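Putidaredoxin reductase (PDB 1Q1R) passes electrons from NADH through its bound FAD to the iron-sulfur protein putidaredoxin, in the cytochrome P450cam monooxygenase system of Pseudomonas putida. Local coordinates at residues 364-369 and 399-404; 387-392 and 410-415; 207-212 and 233-238; 198-203 and 334-339. All coordinates share one frame; numbering follows the deposited sequence.

Interaction 1: residues 364-369 and 399-404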
loop_
_atom_site.group_PDB
_atom_site.type_symbol
_atom_site.label_atom_id
_atom_site.label_comp_id
_atom_site.label_asym_id
_atom_site.label_seq_id
_atom_site.Cartn_x
_atom_site.Cartn_y
_atom_site.Cartn_z
ATOM N N PHE A 364 -8.890 -18.702 -6.394
ATOM C CA PHE A 364 -10.178 -18.058 -6.180
ATOM C C PHE A 364 -10.636 -18.216 -4.737
ATOM O O PHE A 364 -10.677 -19.322 -4.210
ATOM C CB PHE A 364 -11.235 -18.650 -7.127
ATOM C CG PHE A 364 -10.931 -18.439 -8.587
ATOM C CD1 PHE A 364 -10.025 -19.262 -9.252
ATOM C CD2 PHE A 364 -11.527 -17.393 -9.289
ATOM C CE1 PHE A 364 -9.714 -19.043 -10.593
ATOM C CE2 PHE A 364 -11.221 -17.166 -10.629
ATOM C CZ PHE A 364 -10.312 -17.989 -11.281
ATOM N N TYR A 365 -10.970 -17.100 -4.100
ATOM C CA TYR A 365 -11.446 -17.117 -2.720
ATOM C C TYR A 365 -12.963 -16.984 -2.742
ATOM O O TYR A 365 -13.497 -15.986 -3.229
ATOM C CB TYR A 365 -10.835 -15.960 -1.924
ATOM C CG TYR A 365 -9.338 -16.074 -1.747
ATOM C CD1 TYR A 365 -8.469 -15.869 -2.819
ATOM C CD2 TYR A 365 -8.791 -16.415 -0.512
ATOM C CE1 TYR A 365 -7.093 -16.004 -2.667
ATOM C CE2 TYR A 365 -7.416 -16.550 -0.347
ATOM C CZ TYR A 365 -6.573 -16.346 -1.426
ATOM O OH TYR A 365 -5.215 -16.489 -1.262
ATOM N N LEU A 366 -13.655 -17.992 -2.218
ATOM C CA LEU A 366 -15.111 -17.978 -2.206
ATOM C C LEU A 366 -15.739 -18.075 -0.822
ATOM O O LEU A 366 -15.166 -18.636 0.111
ATOM C CB LEU A 366 -15.668 -19.127 -3.063
ATOM C CG LEU A 366 -15.344 -19.192 -4.559
ATOM C CD1 LEU A 366 -13.900 -19.625 -4.760
ATOM C CD2 LEU A 366 -16.288 -20.176 -5.238
ATOM N N GLN A 367 -16.933 -17.504 -0.715
ATOM C CA GLN A 367 -17.727 -17.549 0.502
ATOM C C GLN A 367 -19.019 -18.131 -0.047
ATOM O O GLN A 367 -19.893 -17.404 -0.517
ATOM C CB GLN A 367 -17.976 -16.148 1.055
ATOM C CG GLN A 367 -18.654 -16.159 2.410
ATOM C CD GLN A 367 -18.939 -14.768 2.938
ATOM O OE1 GLN A 367 -19.301 -14.599 4.103
ATOM N NE2 GLN A 367 -18.785 -13.764 2.083
ATOM N N GLY A 368 -19.120 -19.454 -0.012
ATOM C CA GLY A 368 -20.285 -20.113 -0.566
ATOM C C GLY A 368 -19.981 -20.290 -2.043
ATOM O O GLY A 368 -19.045 -21.006 -2.403
ATOM N N ASP A 369 -20.756 -19.635 -2.898
ATOM C CA ASP A 369 -20.537 -19.718 -4.338
ATOM C C ASP A 369 -20.114 -18.360 -4.884
ATOM O O ASP A 369 -19.860 -18.210 -6.078
ATOM C CB ASP A 369 -21.805 -20.182 -5.058
ATOM C CG ASP A 369 -22.192 -21.603 -4.700
ATOM O OD1 ASP A 369 -21.303 -22.481 -4.657
ATOM O OD2 ASP A 369 -23.394 -21.844 -4.474
ATOM N N ASN A 399 -17.617 -25.003 -9.585
ATOM C CA ASN A 399 -17.080 -26.292 -10.002
ATOM C C ASN A 399 -16.267 -26.283 -11.297
ATOM O O ASN A 399 -15.684 -27.296 -11.664
ATOM C CB ASN A 399 -18.210 -27.327 -10.092
ATOM C CG ASN A 399 -18.943 -27.501 -8.767
ATOM O OD1 ASN A 399 -18.339 -27.404 -7.693
ATOM N ND2 ASN A 399 -20.245 -27.766 -8.836
ATOM N N LEU A 400 -16.216 -25.147 -11.987
ATOM C CA LEU A 400 -15.433 -25.073 -13.218
ATOM C C LEU A 400 -14.230 -24.141 -13.078
ATOM O O LEU A 400 -13.314 -24.171 -13.897
ATOM C CB LEU A 400 -16.303 -24.602 -14.382
ATOM C CG LEU A 400 -17.367 -25.560 -14.922
ATOM C CD1 LEU A 400 -18.141 -24.872 -16.036
ATOM C CD2 LEU A 400 -16.707 -26.826 -15.440
ATOM N N LEU A 401 -14.229 -23.317 -12.037
ATOM C CA LEU A 401 -13.136 -22.371 -11.840
ATOM C C LEU A 401 -11.757 -23.035 -11.807
ATOM O O LEU A 401 -10.783 -22.472 -12.310
ATOM C CB LEU A 401 -13.366 -21.553 -10.564
ATOM C CG LEU A 401 -14.572 -20.609 -10.576
ATOM C CD1 LEU A 401 -14.692 -19.931 -9.214
ATOM C CD2 LEU A 401 -14.418 -19.562 -11.680
ATOM N N GLY A 402 -11.677 -24.232 -11.234
ATOM C CA GLY A 402 -10.400 -24.925 -11.162
ATOM C C GLY A 402 -10.096 -25.810 -12.361
ATOM O O GLY A 402 -9.019 -26.409 -12.443
ATOM N N ASP A 403 -11.040 -25.885 -13.296
ATOM C CA ASP A 403 -10.889 -26.707 -14.498
ATOM C C ASP A 403 -10.197 -25.930 -15.617
ATOM O O ASP A 403 -10.827 -25.126 -16.306
ATOM C CB ASP A 403 -12.263 -27.167 -14.991
ATOM C CG ASP A 403 -12.171 -28.221 -16.075
ATOM O OD1 ASP A 403 -11.139 -28.272 -16.780
ATOM O OD2 ASP A 403 -13.139 -28.994 -16.226
ATOM N N GLU A 404 -8.913 -26.195 -15.819
ATOM C CA GLU A 404 -8.155 -25.492 -16.842
ATOM C C GLU A 404 -8.496 -25.838 -18.285
ATOM O O GLU A 404 -8.024 -25.175 -19.211
ATOM C CB GLU A 404 -6.660 -25.685 -16.600
ATOM C CG GLU A 404 -6.188 -25.019 -15.319
ATOM C CD GLU A 404 -4.690 -24.879 -15.262
ATOM O OE1 GLU A 404 -4.003 -25.905 -15.077
ATOM O OE2 GLU A 404 -4.204 -23.739 -15.412
#

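Interaction 2: residues 387-392 and 410-415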
loop_
_atom_site.group_PDB
_atom_site.type_symbol
_atom_site.label_atom_id
_atom_site.label_comp_id
_atom_site.label_asym_id
_atom_site.label_seq_id
_atom_site.Cartn_x
_atom_site.Cartn_y
_atom_site.Cartn_z
ATOM N N LYS A 387 -11.358 -9.426 -12.412
ATOM C CA LYS A 387 -11.835 -8.120 -11.956
ATOM C C LYS A 387 -13.307 -7.999 -12.313
ATOM O O LYS A 387 -14.122 -7.533 -11.519
ATOM C CB LYS A 387 -11.090 -6.982 -12.655
ATOM C CG LYS A 387 -9.696 -6.688 -12.157
ATOM C CD LYS A 387 -9.169 -5.474 -12.914
ATOM C CE LYS A 387 -7.882 -4.939 -12.332
ATOM N NZ LYS A 387 -7.410 -3.760 -13.117
ATOM N N GLN A 388 -13.629 -8.419 -13.530
ATOM C CA GLN A 388 -14.993 -8.373 -14.035
ATOM C C GLN A 388 -15.921 -9.238 -13.179
ATOM O O GLN A 388 -17.032 -8.829 -12.846
ATOM C CB GLN A 388 -15.002 -8.852 -15.489
ATOM C CG GLN A 388 -16.351 -8.796 -16.176
ATOM C CD GLN A 388 -16.296 -9.324 -17.601
ATOM O OE1 GLN A 388 -17.290 -9.279 -18.332
ATOM N NE2 GLN A 388 -15.131 -9.833 -18.003
ATOM N N ILE A 389 -15.458 -10.433 -12.825
ATOM C CA ILE A 389 -16.249 -11.352 -12.007
ATOM C C ILE A 389 -16.596 -10.738 -10.647
ATOM O O ILE A 389 -17.731 -10.853 -10.176
ATOM C CB ILE A 389 -15.486 -12.689 -11.784
ATOM C CG1 ILE A 389 -15.364 -13.441 -13.109
ATOM C CG2 ILE A 389 -16.208 -13.551 -10.751
ATOM C CD1 ILE A 389 -14.378 -14.598 -13.080
ATOM N N ILE A 390 -15.619 -10.081 -10.028
ATOM C CA ILE A 390 -15.818 -9.460 -8.721
ATOM C C ILE A 390 -16.649 -8.187 -8.809
ATOM O O ILE A 390 -17.644 -8.034 -8.100
ATOM C CB ILE A 390 -14.462 -9.097 -8.053
ATOM C CG1 ILE A 390 -13.570 -10.333 -7.960
ATOM C CG2 ILE A 390 -14.700 -8.507 -6.668
ATOM C CD1 ILE A 390 -14.181 -11.470 -7.187
ATOM N N THR A 391 -16.234 -7.274 -9.679
ATOM C CA THR A 391 -16.925 -6.001 -9.841
ATOM C C THR A 391 -18.387 -6.153 -10.244
ATOM O O THR A 391 -19.252 -5.446 -9.728
ATOM C CB THR A 391 -16.223 -5.110 -10.886
ATOM O OG1 THR A 391 -14.859 -4.897 -10.500
ATOM C CG2 THR A 391 -16.931 -3.761 -10.999
ATOM N N ASP A 392 -18.668 -7.077 -11.158
ATOM C CA ASP A 392 -20.040 -7.279 -11.611
ATOM C C ASP A 392 -20.796 -8.393 -10.895
ATOM O O ASP A 392 -21.922 -8.724 -11.273
ATOM C CB ASP A 392 -20.065 -7.530 -13.119
ATOM C CG ASP A 392 -19.538 -6.354 -13.903
ATOM O OD1 ASP A 392 -19.928 -5.214 -13.580
ATOM O OD2 ASP A 392 -18.740 -6.562 -14.841
ATOM N N GLU A 410 -15.200 -18.356 -21.104
ATOM C CA GLU A 410 -16.450 -19.074 -21.331
ATOM C C GLU A 410 -17.248 -19.273 -20.050
ATOM O O GLU A 410 -18.478 -19.308 -20.082
ATOM C CB GLU A 410 -16.185 -20.417 -22.017
ATOM C CG GLU A 410 -15.796 -20.266 -23.488
ATOM C CD GLU A 410 -16.748 -19.338 -24.260
ATOM O OE1 GLU A 410 -17.950 -19.677 -24.413
ATOM O OE2 GLU A 410 -16.289 -18.260 -24.711
ATOM N N ILE A 411 -16.555 -19.394 -18.923
ATOM C CA ILE A 411 -17.231 -19.552 -17.641
ATOM C C ILE A 411 -17.969 -18.241 -17.378
ATOM O O ILE A 411 -19.112 -18.222 -16.906
ATOM C CB ILE A 411 -16.217 -19.817 -16.506
ATOM C CG1 ILE A 411 -15.500 -21.148 -16.759
ATOM C CG2 ILE A 411 -16.930 -19.838 -15.159
ATOM C CD1 ILE A 411 -14.370 -21.452 -15.785
ATOM N N ILE A 412 -17.303 -17.141 -17.708
ATOM C CA ILE A 412 -17.872 -15.816 -17.533
ATOM C C ILE A 412 -19.048 -15.617 -18.483
ATOM O O ILE A 412 -20.097 -15.108 -18.088
ATOM C CB ILE A 412 -16.805 -14.734 -17.791
ATOM C CG1 ILE A 412 -15.736 -14.806 -16.693
ATOM C CG2 ILE A 412 -17.455 -13.356 -17.862
ATOM C CD1 ILE A 412 -14.519 -13.949 -16.961
ATOM N N ALA A 413 -18.874 -16.030 -19.733
ATOM C CA ALA A 413 -19.931 -15.898 -20.728
ATOM C C ALA A 413 -21.194 -16.593 -20.242
ATOM O O ALA A 413 -22.292 -16.037 -20.311
ATOM C CB ALA A 413 -19.479 -16.497 -22.055
ATOM N N ALA A 414 -21.032 -17.808 -19.734
ATOM C CA ALA A 414 -22.165 -18.578 -19.241
ATOM C C ALA A 414 -22.869 -17.861 -18.090
ATOM O O ALA A 414 -24.097 -17.802 -18.048
ATOM C CB ALA A 414 -21.699 -19.957 -18.796
ATOM N N ALA A 415 -22.089 -17.325 -17.156
ATOM C CA ALA A 415 -22.647 -16.616 -16.008
ATOM C C ALA A 415 -23.473 -15.414 -16.463
ATOM O O ALA A 415 -24.569 -15.172 -15.960
ATOM C CB ALA A 415 -21.527 -16.165 -15.074
#

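Interaction 3: residues 207-212 and 233-238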
loop_
_atom_site.group_PDB
_atom_site.type_symbol
_atom_site.label_atom_id
_atom_site.label_comp_id
_atom_site.label_asym_id
_atom_site.label_seq_id
_atom_site.Cartn_x
_atom_site.Cartn_y
_atom_site.Cartn_z
ATOM N N ASP A 207 15.955 -17.579 4.481
ATOM C CA ASP A 207 15.642 -18.430 5.620
ATOM C C ASP A 207 14.469 -17.776 6.335
ATOM O O ASP A 207 14.645 -16.833 7.106
ATOM C CB ASP A 207 16.838 -18.549 6.567
ATOM C CG ASP A 207 16.479 -19.248 7.868
ATOM O OD1 ASP A 207 15.507 -20.034 7.885
ATOM O OD2 ASP A 207 17.176 -19.022 8.874
ATOM N N ILE A 208 13.268 -18.274 6.056
ATOM C CA ILE A 208 12.045 -17.744 6.652
ATOM C C ILE A 208 11.721 -18.440 7.969
ATOM O O ILE A 208 11.627 -19.667 8.026
ATOM C CB ILE A 208 10.848 -17.918 5.690
ATOM C CG1 ILE A 208 11.067 -17.061 4.441
ATOM C CG2 ILE A 208 9.546 -17.542 6.389
ATOM C CD1 ILE A 208 9.994 -17.209 3.393
ATOM N N ARG A 209 11.551 -17.648 9.021
ATOM C CA ARG A 209 11.227 -18.186 10.337
ATOM C C ARG A 209 9.893 -17.643 10.815
ATOM O O ARG A 209 9.791 -16.499 11.256
ATOM C CB ARG A 209 12.331 -17.835 11.340
ATOM C CG ARG A 209 13.704 -18.247 10.846
ATOM C CD ARG A 209 14.715 -18.401 11.961
ATOM N NE ARG A 209 15.955 -18.968 11.435
ATOM C CZ ARG A 209 16.884 -19.562 12.176
ATOM N NH1 ARG A 209 16.718 -19.674 13.488
ATOM N NH2 ARG A 209 17.977 -20.049 11.602
ATOM N N THR A 210 8.863 -18.475 10.712
ATOM C CA THR A 210 7.526 -18.088 11.133
ATOM C C THR A 210 7.334 -18.404 12.611
ATOM O O THR A 210 8.122 -19.137 13.200
ATOM C CB THR A 210 6.459 -18.826 10.309
ATOM O OG1 THR A 210 6.716 -20.234 10.351
ATOM C CG2 THR A 210 6.488 -18.354 8.861
ATOM N N GLY A 211 6.286 -17.848 13.207
ATOM C CA GLY A 211 6.044 -18.088 14.615
ATOM C C GLY A 211 7.250 -17.665 15.433
ATOM O O GLY A 211 7.539 -18.240 16.486
ATOM N N THR A 212 7.962 -16.655 14.942
ATOM C CA THR A 212 9.148 -16.154 15.626
ATOM C C THR A 212 8.918 -14.737 16.125
ATOM O O THR A 212 8.382 -13.894 15.407
ATOM C CB THR A 212 10.377 -16.157 14.696
ATOM O OG1 THR A 212 10.670 -17.501 14.295
ATOM C CG2 THR A 212 11.583 -15.572 15.412
ATOM N N ASP A 233 12.882 -17.248 21.610
ATOM C CA ASP A 233 13.276 -18.617 21.920
ATOM C C ASP A 233 14.784 -18.775 22.128
ATOM O O ASP A 233 15.292 -19.897 22.178
ATOM C CB ASP A 233 12.798 -19.558 20.814
ATOM C CG ASP A 233 13.641 -19.463 19.569
ATOM O OD1 ASP A 233 14.127 -18.353 19.253
ATOM O OD2 ASP A 233 13.810 -20.504 18.899
ATOM N N GLY A 234 15.498 -17.654 22.233
ATOM C CA GLY A 234 16.934 -17.703 22.465
ATOM C C GLY A 234 17.846 -17.741 21.250
ATOM O O GLY A 234 19.068 -17.825 21.392
ATOM N N THR A 235 17.270 -17.678 20.056
ATOM C CA THR A 235 18.077 -17.715 18.845
ATOM C C THR A 235 18.774 -16.380 18.587
ATOM O O THR A 235 18.138 -15.328 18.617
ATOM C CB THR A 235 17.220 -18.039 17.606
ATOM O OG1 THR A 235 16.455 -19.228 17.842
ATOM C CG2 THR A 235 18.115 -18.249 16.392
ATOM N N ARG A 236 20.080 -16.422 18.350
ATOM C CA ARG A 236 20.819 -15.203 18.043
ATOM C C ARG A 236 21.063 -15.153 16.538
ATOM O O ARG A 236 21.679 -16.053 15.966
ATOM C CB ARG A 236 22.168 -15.154 18.769
ATOM C CG ARG A 236 23.071 -14.007 18.275
ATOM C CD ARG A 236 24.384 -13.911 19.046
ATOM N NE ARG A 236 25.225 -12.807 18.576
ATOM C CZ ARG A 236 26.019 -12.862 17.510
ATOM N NH1 ARG A 236 26.096 -13.970 16.785
ATOM N NH2 ARG A 236 26.742 -11.804 17.163
ATOM N N LEU A 237 20.573 -14.100 15.899
ATOM C CA LEU A 237 20.763 -13.942 14.465
ATOM C C LEU A 237 21.705 -12.768 14.223
ATOM O O LEU A 237 21.320 -11.615 14.398
ATOM C CB LEU A 237 19.417 -13.676 13.781
ATOM C CG LEU A 237 18.367 -14.789 13.875
ATOM C CD1 LEU A 237 17.028 -14.267 13.392
ATOM C CD2 LEU A 237 18.812 -15.988 13.053
ATOM N N PRO A 238 22.960 -13.048 13.834
ATOM C CA PRO A 238 23.914 -11.964 13.580
ATOM C C PRO A 238 23.410 -11.167 12.383
ATOM O O PRO A 238 22.926 -11.748 11.415
ATOM C CB PRO A 238 25.209 -12.712 13.288
ATOM C CG PRO A 238 24.717 -13.964 12.609
ATOM C CD PRO A 238 23.538 -14.357 13.477
#

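Interaction 4: residues 198-203 and 334-339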
loop_
_atom_site.group_PDB
_atom_site.type_symbol
_atom_site.label_atom_id
_atom_site.label_comp_id
_atom_site.label_asym_id
_atom_site.label_seq_id
_atom_site.Cartn_x
_atom_site.Cartn_y
_atom_site.Cartn_z
ATOM N N GLU A 198 6.468 -19.102 0.881
ATOM C CA GLU A 198 7.518 -19.599 1.757
ATOM C C GLU A 198 8.486 -20.504 0.999
ATOM O O GLU A 198 9.707 -20.371 1.130
ATOM C CB GLU A 198 6.891 -20.313 2.960
ATOM C CG GLU A 198 6.275 -19.325 3.955
ATOM C CD GLU A 198 5.526 -19.991 5.094
ATOM O OE1 GLU A 198 5.933 -21.095 5.511
ATOM O OE2 GLU A 198 4.539 -19.401 5.583
ATOM N N HIS A 199 7.954 -21.406 0.180
ATOM C CA HIS A 199 8.811 -22.297 -0.596
ATOM C C HIS A 199 9.560 -21.511 -1.673
ATOM O O HIS A 199 10.731 -21.764 -1.952
ATOM C CB HIS A 199 7.976 -23.410 -1.242
ATOM C CG HIS A 199 8.765 -24.322 -2.129
ATOM N ND1 HIS A 199 8.875 -24.127 -3.490
ATOM C CD2 HIS A 199 9.516 -25.414 -1.845
ATOM C CE1 HIS A 199 9.657 -25.058 -4.005
ATOM N NE2 HIS A 199 10.060 -25.851 -3.029
ATOM N N LEU A 200 8.874 -20.550 -2.275
ATOM C CA LEU A 200 9.470 -19.729 -3.317
ATOM C C LEU A 200 10.735 -19.035 -2.787
ATOM O O LEU A 200 11.813 -19.144 -3.376
ATOM C CB LEU A 200 8.429 -18.707 -3.781
ATOM C CG LEU A 200 8.578 -17.842 -5.038
ATOM C CD1 LEU A 200 8.858 -16.429 -4.613
ATOM C CD2 LEU A 200 9.647 -18.387 -5.968
ATOM N N HIS A 201 10.594 -18.347 -1.660
ATOM C CA HIS A 201 11.702 -17.631 -1.042
ATOM C C HIS A 201 12.797 -18.535 -0.475
ATOM O O HIS A 201 13.982 -18.289 -0.698
ATOM C CB HIS A 201 11.159 -16.705 0.045
ATOM C CG HIS A 201 10.496 -15.475 -0.495
ATOM N ND1 HIS A 201 11.188 -14.313 -0.762
ATOM C CD2 HIS A 201 9.210 -15.235 -0.845
ATOM C CE1 HIS A 201 10.356 -13.411 -1.252
ATOM N NE2 HIS A 201 9.150 -13.946 -1.314
ATOM N N ARG A 202 12.407 -19.577 0.256
ATOM C CA ARG A 202 13.389 -20.499 0.818
ATOM C C ARG A 202 14.202 -21.106 -0.313
ATOM O O ARG A 202 15.413 -21.279 -0.200
ATOM C CB ARG A 202 12.694 -21.599 1.635
ATOM C CG ARG A 202 12.227 -21.129 3.011
ATOM C CD ARG A 202 11.404 -22.183 3.749
ATOM N NE ARG A 202 10.991 -21.704 5.067
ATOM C CZ ARG A 202 9.832 -21.999 5.649
ATOM N NH1 ARG A 202 8.951 -22.780 5.035
ATOM N NH2 ARG A 202 9.546 -21.496 6.845
ATOM N N GLU A 203 13.531 -21.416 -1.414
ATOM C CA GLU A 203 14.195 -21.990 -2.577
ATOM C C GLU A 203 15.245 -21.007 -3.096
ATOM O O GLU A 203 16.318 -21.402 -3.551
ATOM C CB GLU A 203 13.172 -22.263 -3.681
ATOM C CG GLU A 203 13.710 -23.061 -4.854
ATOM C CD GLU A 203 13.476 -24.553 -4.690
ATOM O OE1 GLU A 203 13.945 -25.135 -3.683
ATOM O OE2 GLU A 203 12.818 -25.143 -5.575
ATOM N N TYR A 334 10.995 -11.707 -7.366
ATOM C CA TYR A 334 11.734 -12.579 -8.272
ATOM C C TYR A 334 11.126 -12.570 -9.674
ATOM O O TYR A 334 10.898 -13.622 -10.269
ATOM C CB TYR A 334 11.760 -14.014 -7.734
ATOM C CG TYR A 334 12.229 -14.125 -6.301
ATOM C CD1 TYR A 334 11.349 -14.507 -5.288
ATOM C CD2 TYR A 334 13.548 -13.840 -5.956
ATOM C CE1 TYR A 334 11.775 -14.604 -3.960
ATOM C CE2 TYR A 334 13.982 -13.929 -4.633
ATOM C CZ TYR A 334 13.093 -14.312 -3.643
ATOM O OH TYR A 334 13.526 -14.414 -2.341
ATOM N N GLU A 335 10.859 -11.378 -10.193
ATOM C CA GLU A 335 10.296 -11.214 -11.534
ATOM C C GLU A 335 8.966 -11.931 -11.758
ATOM O O GLU A 335 8.565 -12.154 -12.899
ATOM C CB GLU A 335 11.300 -11.682 -12.596
ATOM C CG GLU A 335 12.579 -10.855 -12.668
ATOM C CD GLU A 335 13.583 -11.423 -13.658
ATOM O OE1 GLU A 335 13.266 -11.494 -14.865
ATOM O OE2 GLU A 335 14.693 -11.806 -13.229
ATOM N N ILE A 336 8.290 -12.298 -10.674
ATOM C CA ILE A 336 7.002 -12.974 -10.774
ATOM C C ILE A 336 5.881 -11.936 -10.747
ATOM O O ILE A 336 5.860 -11.055 -9.890
ATOM C CB ILE A 336 6.799 -13.958 -9.606
ATOM C CG1 ILE A 336 7.804 -15.102 -9.716
ATOM C CG2 ILE A 336 5.371 -14.485 -9.606
ATOM C CD1 ILE A 336 7.730 -16.088 -8.568
ATOM N N GLY A 337 4.957 -12.039 -11.698
ATOM C CA GLY A 337 3.852 -11.100 -11.755
ATOM C C GLY A 337 2.735 -11.480 -10.804
ATOM O O GLY A 337 1.894 -12.324 -11.117
ATOM N N LEU A 338 2.730 -10.855 -9.633
ATOM C CA LEU A 338 1.712 -11.125 -8.629
ATOM C C LEU A 338 0.658 -10.025 -8.650
ATOM O O LEU A 338 0.960 -8.862 -8.378
ATOM C CB LEU A 338 2.365 -11.198 -7.249
ATOM C CG LEU A 338 3.517 -12.210 -7.162
ATOM C CD1 LEU A 338 4.357 -11.970 -5.916
ATOM C CD2 LEU A 338 2.939 -13.613 -7.168
ATOM N N LYS A 339 -0.575 -10.389 -8.989
ATOM C CA LYS A 339 -1.665 -9.422 -9.034
ATOM C C LYS A 339 -2.855 -9.960 -8.253
ATOM O O LYS A 339 -3.325 -11.073 -8.493
ATOM C CB LYS A 339 -2.056 -9.125 -10.484
ATOM C CG LYS A 339 -0.880 -8.670 -11.336
ATOM C CD LYS A 339 -1.316 -8.171 -12.705
ATOM C CE LYS A 339 -1.979 -6.804 -12.615
ATOM N NZ LYS A 339 -2.369 -6.279 -13.962
#

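Interaction 1: residues 364-369 and 399-404
One face of the Phe364 ring carries the side chain of Leu401. CB of Leu401 stands 4.2 Å above the ring plane, offset toward the rim, and its CD2 methyl also lies over this face, 4.1 Å from Phe364 CE2. The other methyl, Leu401 CD1, lies by the CG-CD2 side of the ring, 4.1 Å from Phe364 CD2. Across the ring from CD2, Phe364 CE1 comes to 4.0 Å from the backbone O of Leu401, which is hydrogen-bonded to Arg353. Val374, Arg353 and Leu408 also touch the phenyl group.

The two methyls divide the work: CD2 stays over the ring, while Leu401 CD1 touches the ring and also meets Leu366 CD2 at 4.3 Å. Two apart on strand 360-367, Phe364 and Leu366 turn to the same side of the sheet, where one branched leucine can touch both. A chi1 of -62°, CG anti to the carbonyl carbon, sends the ring of Phe364 toward Leu401, and chi2 near 80° turns its face to the leucine. All three residues are buried. Here a short, weakly bonded helical turn, 398-401, sets one leucine on the antiparallel sheet of the C-terminal domain in a glutathione reductase fold.

Interaction 2: residues 387-392 and 410-415
Ile389 and Ile412 meet through the ends of their longer branches, between two neighbouring helices; Ile412 points toward the other helix, whereas Ile389 leaves its own to one side and brings its outer carbons over. Each isoleucine has CG1 anti to its own carbonyl carbon (chi1 -67° in both), and each continues nearly straight to CD1. The two CG1-CD1 arms lie obliquely across one another: Ile389 CG1 is 3.9 Å from Ile412 CG1, and Ile389 CD1 is 3.9 Å from Ile412 CD1. All four carbons take part, giving a compact hydrocarbon contact although the CA atoms of Ile389 and Ile412, the nearest pair, are 7.3 Å apart.

Helix 380-391 and the C-terminal helix 408-421 thus pack on each other beside the five-stranded antiparallel sheet of the reductase C-terminal domain, in a protein of the glutathione reductase fold. Ile389 also touches Val371 of that sheet.

Gln388 lies at the margin. Its chain runs fully extended from a CG anti to the backbone N (chi1 -177°), which carries the amide out across Ile412 at a slant until Gln388 OE1 is 4.1 Å from Ile412 CG2. That oxygen also has a weak hydrogen bond to Lys416, one turn beyond Ile412; a long polar chain suits this partly exposed margin, where its amide can meet both a methyl and a lysine.

Near the end of helix 380-391, Thr391 OG1 bonds Lys387 O at 2.9 Å, tilted 41° out of the carbonyl plane, and the same oxygen accepts from Thr391 N.

Interaction 3: residues 207-212 and 233-238
Arg209 meets Leu237 and Thr235 through van der Waals contacts. A methyl of Leu237 covers one face of the guanidinium: CD2 sits over the centre of the group, 4.2 Å from Arg209 CZ. Thr235 comes obliquely, its CG2 being 3.5 Å from Arg209 NH1; CG2 is anti to the threonine's backbone N, which turns the methyl rather than the hydroxyl to the arginine.

The ionic part lies within residues 207-212. Asp207 is gripped side-on, both nitrogens converging on one oxygen: Arg209 NE is 2.8 Å and Arg209 NH2 3.0 Å from Asp207 OD2. That oxygen lies nearly in the guanidinium plane, and the carboxylate meets NH2 with its syn lone pair.

Hydrogen bonds shape the turn that leads into strand 236-238. Asp233 OD1 accepts from Thr235 OG1 at 2.9 Å and, weakly, from the backbone N of Thr235 in an Asx turn.

The contact joins edge strand 207-209 of the parallel sheet of the probable NADH-binding domain to strand 236-238, an edge of the adjacent three-stranded antiparallel sheet 214-219, 226-231, 236-238. With Asp207 bound at its edge, the guanidinium plate is held in a fixed orientation. The aspartate probably offsets the arginine's charge, while the face of the plate covers part of Leu237.

Interaction 4: residues 198-203 and 334-339
Tyr334 stands at the tip of a beta hairpin, in the tight turn between strands 328-333 and 336-342, and reaches from the C-terminal domain to helix 191-204 of what is, by family, the NADH-binding domain. Tyr334 and Glu335 both have positive phi and approximate a type I' turn.

The edge of the tyrosine ring is set against the face of His201 in an offset edge-to-face pair, with centroids 4.8 Å apart and planes at 60°. Tyr334 CE1 hovers 3.2 Å above the imidazole plane, toward its rim. Tyr334 OH lies 2.8 Å from His201 ND1, but the hydrogen bond is weak, with an angle of only 118° at the hydrogen. The firmer polar partner of His201 is Gln333, bonded at NE2, which helps fix the imidazole's rotation. Histidine suits the place in offering both a flat face and two polar atoms.

Leu200 packs beside this ring pair. Its CD1 lies at the edge of the tyrosine ring; the 3.2 Å to Tyr334 CD1 is tight, and with chi2 at an unusual -108° the exact position of this methyl is doubtful. The other branch points at Ile336, tip to tip, Leu200 CD2 being 4.0 Å from Ile336 CD1.

Around this contact, Ala166 and Ile169 of helix 159-170 touch Tyr334, Val206 packs against both rings, and Leu162 of that same helix reaches His201.

Along the chain, interaction 3 is nested inside the long loop closed by interaction 4, while the segments of interactions 1 and 2 alternate further on. Interactions 3 and 4 have centres about 21 Å apart and touch: helix 191-204 leads into strand 207-209, and Ile208 packs on His201. Interactions 1 and 2, their centres about 12 Å apart, share the C-terminal domain and meet where Ile411 packs on Leu400. Interaction 4 bridges the groups, since its strand 336-342 belongs to the same antiparallel sheet as strand 360-367 of interaction 1, the centres of the two contacts being about 23 Å apart. The C-terminal domain is thus packed internally by its helices and joined by its first hairpin to the probable NADH-binding domain.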